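Local coordinates for purine nucleoside phosphorylase (Thermus thermophilus, PDB 6TK9), which catalyses the phosphorolysis of purine nucleosides such as inosine and guanosine, probably yielding the free base and ribose 1-phosphate, at residues L166-A171 with L178-Y183; L129-F134 with P153-A158. One frame throughout, in Å; residues are numbered along the deposited sequence.

Interaction 1: residues L166-A171 with L178-Y183; sequences LARKVA and LFEGVY
Ala171 and Leu178 mark the closest backbone approach, 6.1 Å between their CA atoms, where a turn of helix 161-173 meets the entry to strand 179-185. From there the strand runs away from the helix. Leu178 lays CD2 against the helix, 3.4 Å from Ala167 O and 4.3 Å from Ala167 CB, its CG swung opposite the backbone N (chi1 -179°). The CB atoms of Ala171 and Leu178 lie 3.7 Å apart; with nothing beyond CB, Ala171 lets the two backbones come this near, and Ala167 leaves room for the leucine methyl. Ala167 O, in a buried residue, accepts the helical bond from Ala171 N and is also hydrogen-bonded to Tyr263 OH. This is the return leg of a beta-alpha-beta crossover: helix 161-173 follows strand 124-133 and leads into its parallel neighbour 179-185, with Leu127 of the first strand touching both Ala167 and Leu178. Two residues on from Leu178, Glu180 is met by Arg168, whose extended chain crosses it at about a right angle. The Arg168 guanidinium grips the carboxylate side-on in a salt bridge: NE bonds Glu180 OE2 at 2.7 Å, with an N-H...O angle of 164°, and NH2 bonds Glu180 OE1, also at 2.7 Å. Both oxygens lie near the guanidinium plane, which is tilted 25° from that of the carboxylate. NE meets OE2 on its syn side and somewhat out of the carboxylate plane, while NH2 meets OE1 from above that plane. A leucine in place of Arg168 would probably leave the Glu180 carboxylate without its paired cation and free to turn. His177 of a second subunit packs on both charged residues.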
loop_
_atom_site.group_PDB
_atom_site.type_symbol
_atom_site.label_atom_id
_atom_site.label_comp_id
_atom_site.label_asym_id
_atom_site.label_seq_id
_atom_site.Cartn_x
_atom_site.Cartn_y
_atom_site.Cartn_z
ATOM N N LEU A 166 -8.623 -28.735 11.964
ATOM C CA LEU A 166 -8.114 -29.703 12.972
ATOM C C LEU A 166 -7.116 -28.998 13.892
ATOM O O LEU A 166 -7.200 -29.179 15.123
ATOM C CB LEU A 166 -7.455 -30.899 12.275
ATOM C CG LEU A 166 -7.007 -32.000 13.232
ATOM C CD1 LEU A 166 -8.208 -32.816 13.705
ATOM C CD2 LEU A 166 -5.965 -32.897 12.597
ATOM N N ALA A 167 -6.195 -28.242 13.300
ATOM C CA ALA A 167 -5.138 -27.501 14.011
ATOM C C ALA A 167 -5.810 -26.528 14.978
ATOM O O ALA A 167 -5.267 -26.355 16.087
ATOM C CB ALA A 167 -4.219 -26.795 13.033
ATOM N N ARG A 168 -6.951 -25.943 14.590
ATOM C CA ARG A 168 -7.709 -24.987 15.448
ATOM C C ARG A 168 -8.383 -25.732 16.606
ATOM O O ARG A 168 -8.265 -25.267 17.759
ATOM C CB ARG A 168 -8.736 -24.210 14.622
ATOM C CG ARG A 168 -8.122 -23.080 13.814
ATOM C CD ARG A 168 -8.983 -22.735 12.631
ATOM N NE ARG A 168 -8.451 -21.552 11.969
ATOM C CZ ARG A 168 -8.924 -21.045 10.838
ATOM N NH1 ARG A 168 -9.954 -21.618 10.241
ATOM N NH2 ARG A 168 -8.367 -19.970 10.310
ATOM N N LYS A 169 -9.045 -26.854 16.310
ATOM C CA LYS A 169 -9.739 -27.705 17.312
ATOM C C LYS A 169 -8.723 -28.136 18.385
ATOM O O LYS A 169 -9.004 -27.985 19.604
ATOM C CB LYS A 169 -10.407 -28.885 16.599
ATOM C CG LYS A 169 -11.492 -29.589 17.399
ATOM C CD LYS A 169 -12.489 -30.328 16.533
ATOM C CE LYS A 169 -13.407 -31.222 17.338
ATOM N NZ LYS A 169 -12.634 -32.239 18.088
ATOM N N VAL A 170 -7.545 -28.598 17.970
ATOM C CA VAL A 170 -6.561 -29.170 18.927
ATOM C C VAL A 170 -6.005 -28.045 19.798
ATOM O O VAL A 170 -5.722 -28.317 20.965
ATOM C CB VAL A 170 -5.457 -29.971 18.220
ATOM C CG1 VAL A 170 -4.347 -30.399 19.182
ATOM C CG2 VAL A 170 -6.034 -31.169 17.482
ATOM N N ALA A 171 -5.856 -26.834 19.278
ATOM C CA ALA A 171 -5.342 -25.682 20.065
ATOM C C ALA A 171 -6.337 -25.331 21.177
ATOM O O ALA A 171 -5.912 -25.237 22.354
ATOM C CB ALA A 171 -5.084 -24.490 19.181
ATOM N N LEU A 178 -3.411 -20.177 19.254
ATOM C CA LEU A 178 -2.810 -20.507 17.932
ATOM C C LEU A 178 -2.893 -19.269 17.037
ATOM O O LEU A 178 -4.023 -18.961 16.580
ATOM C CB LEU A 178 -3.572 -21.686 17.321
ATOM C CG LEU A 178 -3.082 -22.199 15.967
ATOM C CD1 LEU A 178 -1.646 -22.722 16.044
ATOM C CD2 LEU A 178 -4.007 -23.288 15.465
ATOM N N PHE A 179 -1.755 -18.582 16.850
ATOM C CA PHE A 179 -1.554 -17.552 15.803
ATOM C C PHE A 179 -1.680 -18.214 14.435
ATOM O O PHE A 179 -1.400 -19.425 14.299
ATOM C CB PHE A 179 -0.196 -16.866 15.894
ATOM C CG PHE A 179 0.017 -16.125 17.177
ATOM C CD1 PHE A 179 -0.757 -15.020 17.482
ATOM C CD2 PHE A 179 0.952 -16.569 18.104
ATOM C CE1 PHE A 179 -0.564 -14.340 18.675
ATOM C CE2 PHE A 179 1.130 -15.902 19.306
ATOM C CZ PHE A 179 0.371 -14.786 19.587
ATOM N N GLU A 180 -2.119 -17.420 13.460
ATOM C CA GLU A 180 -2.417 -17.859 12.078
ATOM C C GLU A 180 -1.808 -16.827 11.128
ATOM O O GLU A 180 -1.718 -15.661 11.531
ATOM C CB GLU A 180 -3.930 -17.997 11.899
ATOM C CG GLU A 180 -4.600 -18.905 12.927
ATOM C CD GLU A 180 -6.069 -19.150 12.644
ATOM O OE1 GLU A 180 -6.620 -18.469 11.750
ATOM O OE2 GLU A 180 -6.663 -20.011 13.314
ATOM N N GLY A 181 -1.371 -17.234 9.934
ATOM C CA GLY A 181 -1.003 -16.251 8.906
ATOM C C GLY A 181 -0.252 -16.820 7.724
ATOM O O GLY A 181 -0.233 -18.068 7.523
ATOM N N VAL A 182 0.331 -15.888 6.968
ATOM C CA VAL A 182 1.005 -16.110 5.662
ATOM C C VAL A 182 2.490 -16.224 5.928
ATOM O O VAL A 182 3.021 -15.277 6.569
ATOM C CB VAL A 182 0.724 -14.945 4.700
ATOM C CG1 VAL A 182 1.410 -15.139 3.355
ATOM C CG2 VAL A 182 -0.767 -14.734 4.540
ATOM N N TYR A 183 3.102 -17.302 5.426
ATOM C CA TYR A 183 4.565 -17.567 5.539
ATOM C C TYR A 183 5.283 -17.056 4.289
ATOM O O TYR A 183 4.942 -17.533 3.206
ATOM C CB TYR A 183 4.845 -19.064 5.733
ATOM C CG TYR A 183 6.300 -19.435 5.910
ATOM C CD1 TYR A 183 7.098 -19.709 4.819
ATOM C CD2 TYR A 183 6.870 -19.563 7.167
ATOM C CE1 TYR A 183 8.418 -20.097 4.962
ATOM C CE2 TYR A 183 8.196 -19.942 7.329
ATOM C CZ TYR A 183 8.979 -20.210 6.220
ATOM O OH TYR A 183 10.303 -20.562 6.347
#

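Interaction 2: residues L129-F134 with P153-A158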
loop_
_atom_site.group_PDB
_atom_site.type_symbol
_atom_site.label_atom_id
_atom_site.label_comp_id
_atom_site.label_asym_id
_atom_site.label_seq_id
_atom_site.Cartn_x
_atom_site.Cartn_y
_atom_site.Cartn_z
ATOM N N LEU A 129 -1.600 -20.455 6.902
ATOM C CA LEU A 129 -2.835 -20.341 6.088
ATOM C C LEU A 129 -2.493 -20.212 4.612
ATOM O O LEU A 129 -3.293 -20.661 3.814
ATOM C CB LEU A 129 -3.617 -19.122 6.556
ATOM C CG LEU A 129 -4.158 -19.248 7.969
ATOM C CD1 LEU A 129 -5.027 -18.047 8.323
ATOM C CD2 LEU A 129 -4.940 -20.543 8.118
ATOM N N ASP A 130 -1.356 -19.594 4.281
ATOM C CA ASP A 130 -0.899 -19.394 2.874
ATOM C C ASP A 130 0.584 -19.016 2.861
ATOM O O ASP A 130 1.175 -18.819 3.951
ATOM C CB ASP A 130 -1.725 -18.305 2.190
ATOM C CG ASP A 130 -1.938 -18.506 0.710
ATOM O OD1 ASP A 130 -1.473 -19.529 0.200
ATOM O OD2 ASP A 130 -2.546 -17.607 0.080
ATOM N N TYR A 131 1.175 -18.910 1.676
ATOM C CA TYR A 131 2.631 -18.657 1.518
ATOM C C TYR A 131 2.854 -17.601 0.433
ATOM O O TYR A 131 2.018 -17.392 -0.506
ATOM C CB TYR A 131 3.389 -19.962 1.205
ATOM C CG TYR A 131 3.201 -20.466 -0.204
ATOM C CD1 TYR A 131 3.866 -19.881 -1.266
ATOM C CD2 TYR A 131 2.307 -21.473 -0.489
ATOM C CE1 TYR A 131 3.637 -20.273 -2.574
ATOM C CE2 TYR A 131 2.103 -21.913 -1.790
ATOM C CZ TYR A 131 2.757 -21.299 -2.844
ATOM O OH TYR A 131 2.548 -21.705 -4.134
ATOM N N ILE A 132 3.996 -16.952 0.544
ATOM C CA ILE A 132 4.517 -16.000 -0.471
ATOM C C ILE A 132 5.920 -16.482 -0.812
ATOM O O ILE A 132 6.682 -16.724 0.154
ATOM C CB ILE A 132 4.534 -14.566 0.084
ATOM C CG1 ILE A 132 3.141 -13.926 0.064
ATOM C CG2 ILE A 132 5.555 -13.729 -0.675
ATOM C CD1 ILE A 132 3.060 -12.596 0.822
ATOM N N ASN A 133 6.245 -16.599 -2.104
ATOM C CA ASN A 133 7.612 -16.967 -2.556
ATOM C C ASN A 133 8.340 -15.690 -2.958
ATOM O O ASN A 133 8.019 -15.186 -4.024
ATOM C CB ASN A 133 7.575 -18.000 -3.684
ATOM C CG ASN A 133 8.938 -18.409 -4.189
ATOM O OD1 ASN A 133 9.034 -19.289 -5.023
ATOM N ND2 ASN A 133 9.995 -17.823 -3.662
ATOM N N PHE A 134 9.271 -15.208 -2.127
ATOM C CA PHE A 134 10.157 -14.040 -2.401
ATOM C C PHE A 134 11.609 -14.500 -2.573
ATOM O O PHE A 134 12.515 -13.672 -2.411
ATOM C CB PHE A 134 10.079 -13.016 -1.262
ATOM C CG PHE A 134 10.552 -11.631 -1.619
ATOM C CD1 PHE A 134 9.836 -10.840 -2.501
ATOM C CD2 PHE A 134 11.731 -11.132 -1.096
ATOM C CE1 PHE A 134 10.267 -9.561 -2.814
ATOM C CE2 PHE A 134 12.173 -9.859 -1.419
ATOM C CZ PHE A 134 11.435 -9.072 -2.266
ATOM N N PRO A 153 0.541 -27.054 -11.349
ATOM C CA PRO A 153 -0.256 -27.268 -10.153
ATOM C C PRO A 153 -0.872 -25.960 -9.658
ATOM O O PRO A 153 -0.243 -24.909 -9.704
ATOM C CB PRO A 153 0.744 -27.845 -9.152
ATOM C CG PRO A 153 2.084 -27.351 -9.646
ATOM C CD PRO A 153 1.964 -27.380 -11.148
ATOM N N VAL A 154 -2.119 -26.091 -9.241
ATOM C CA VAL A 154 -2.928 -25.064 -8.541
ATOM C C VAL A 154 -2.472 -25.020 -7.083
ATOM O O VAL A 154 -2.506 -26.058 -6.448
ATOM C CB VAL A 154 -4.418 -25.440 -8.660
ATOM C CG1 VAL A 154 -5.307 -24.573 -7.783
ATOM C CG2 VAL A 154 -4.874 -25.423 -10.113
ATOM N N MET A 155 -2.164 -23.832 -6.569
ATOM C CA MET A 155 -1.618 -23.607 -5.208
ATOM C C MET A 155 -2.644 -22.904 -4.308
ATOM O O MET A 155 -2.316 -22.548 -3.167
ATOM C CB MET A 155 -0.342 -22.783 -5.332
ATOM C CG MET A 155 0.743 -23.526 -6.103
ATOM S SD MET A 155 1.141 -25.179 -5.458
ATOM C CE MET A 155 1.759 -24.712 -3.847
ATOM N N PHE A 156 -3.881 -22.768 -4.778
ATOM C CA PHE A 156 -5.058 -22.470 -3.926
ATOM C C PHE A 156 -5.273 -23.645 -2.971
ATOM O O PHE A 156 -5.135 -24.813 -3.405
ATOM C CB PHE A 156 -6.301 -22.246 -4.785
ATOM C CG PHE A 156 -6.449 -20.863 -5.350
ATOM C CD1 PHE A 156 -5.342 -20.073 -5.624
ATOM C CD2 PHE A 156 -7.708 -20.355 -5.627
ATOM C CE1 PHE A 156 -5.493 -18.817 -6.187
ATOM C CE2 PHE A 156 -7.860 -19.085 -6.173
ATOM C CZ PHE A 156 -6.752 -18.322 -6.452
ATOM N N GLU A 157 -5.595 -23.349 -1.710
ATOM C CA GLU A 157 -5.814 -24.380 -0.665
ATOM C C GLU A 157 -4.547 -25.239 -0.612
ATOM O O GLU A 157 -4.677 -26.456 -0.480
ATOM C CB GLU A 157 -7.058 -25.226 -0.986
ATOM C CG GLU A 157 -8.376 -24.561 -0.623
ATOM C CD GLU A 157 -8.690 -23.287 -1.395
ATOM O OE1 GLU A 157 -8.870 -23.390 -2.623
ATOM O OE2 GLU A 157 -8.730 -22.182 -0.772
ATOM N N ALA A 158 -3.369 -24.629 -0.769
ATOM C CA ALA A 158 -2.064 -25.328 -0.691
ATOM C C ALA A 158 -1.970 -25.962 0.701
ATOM O O ALA A 158 -1.686 -27.177 0.815
ATOM C CB ALA A 158 -0.925 -24.372 -0.945
#
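Tyr131 brings the hydroxyl end of its ring against Met155, whose side chain crosses it at about a right angle. Met155 CE lies 3.1 Å from Tyr131 OH. The same methyl also comes 3.5 Å from Tyr131 CE2. Methionine suits this place because its chain, bent at chi2 and chi3, can fold back so that CG and the CE methyl both lie against the hydroxyl. Ala158 CB touches the ring edge, 4.0 Å from Tyr131 CE2, and the small residue lets the turn come near. The contact thus packs strand 124-133 against the loop that follows it and precedes helix 161-173. A type II beta turn from Met155 to Ala158 points the CB atoms of both end residues at the strand, while those of Phe156 and Glu157 point away. Beyond this shell, Ile217 of helix 213-222 touches both Tyr131 and Met155. Ser193 OG of a third subunit is hydrogen-bonded to Tyr131 O, and Arg194 of that subunit forms a salt bridge with Glu157. With no hydrogen bond between strand and turn, the contact rests on shape and dispersion, the phenol hydroxyl meeting carbon.

The two contacts come in series along the chain: interaction 2 closes at Ala158, shortly before helix 161-173 opens interaction 1. Their centres are 16 Å apart, yet they meet through neighbouring parallel strands of the central mixed sheet. Strand 124-133 carries most of 129-134, and strand 179-185 carries most of 178-183. Probable backbone hydrogen bonds tie the two, Gly181 O to Leu129 N at 2.8 Å and Tyr183 N to Asp130 O at 2.9 Å. Interaction 2 involves the loop after the first strand, interaction 1 the helix leading to the second. Both also touch a second subunit, placing this crossover at contacts within the six-chain assembly.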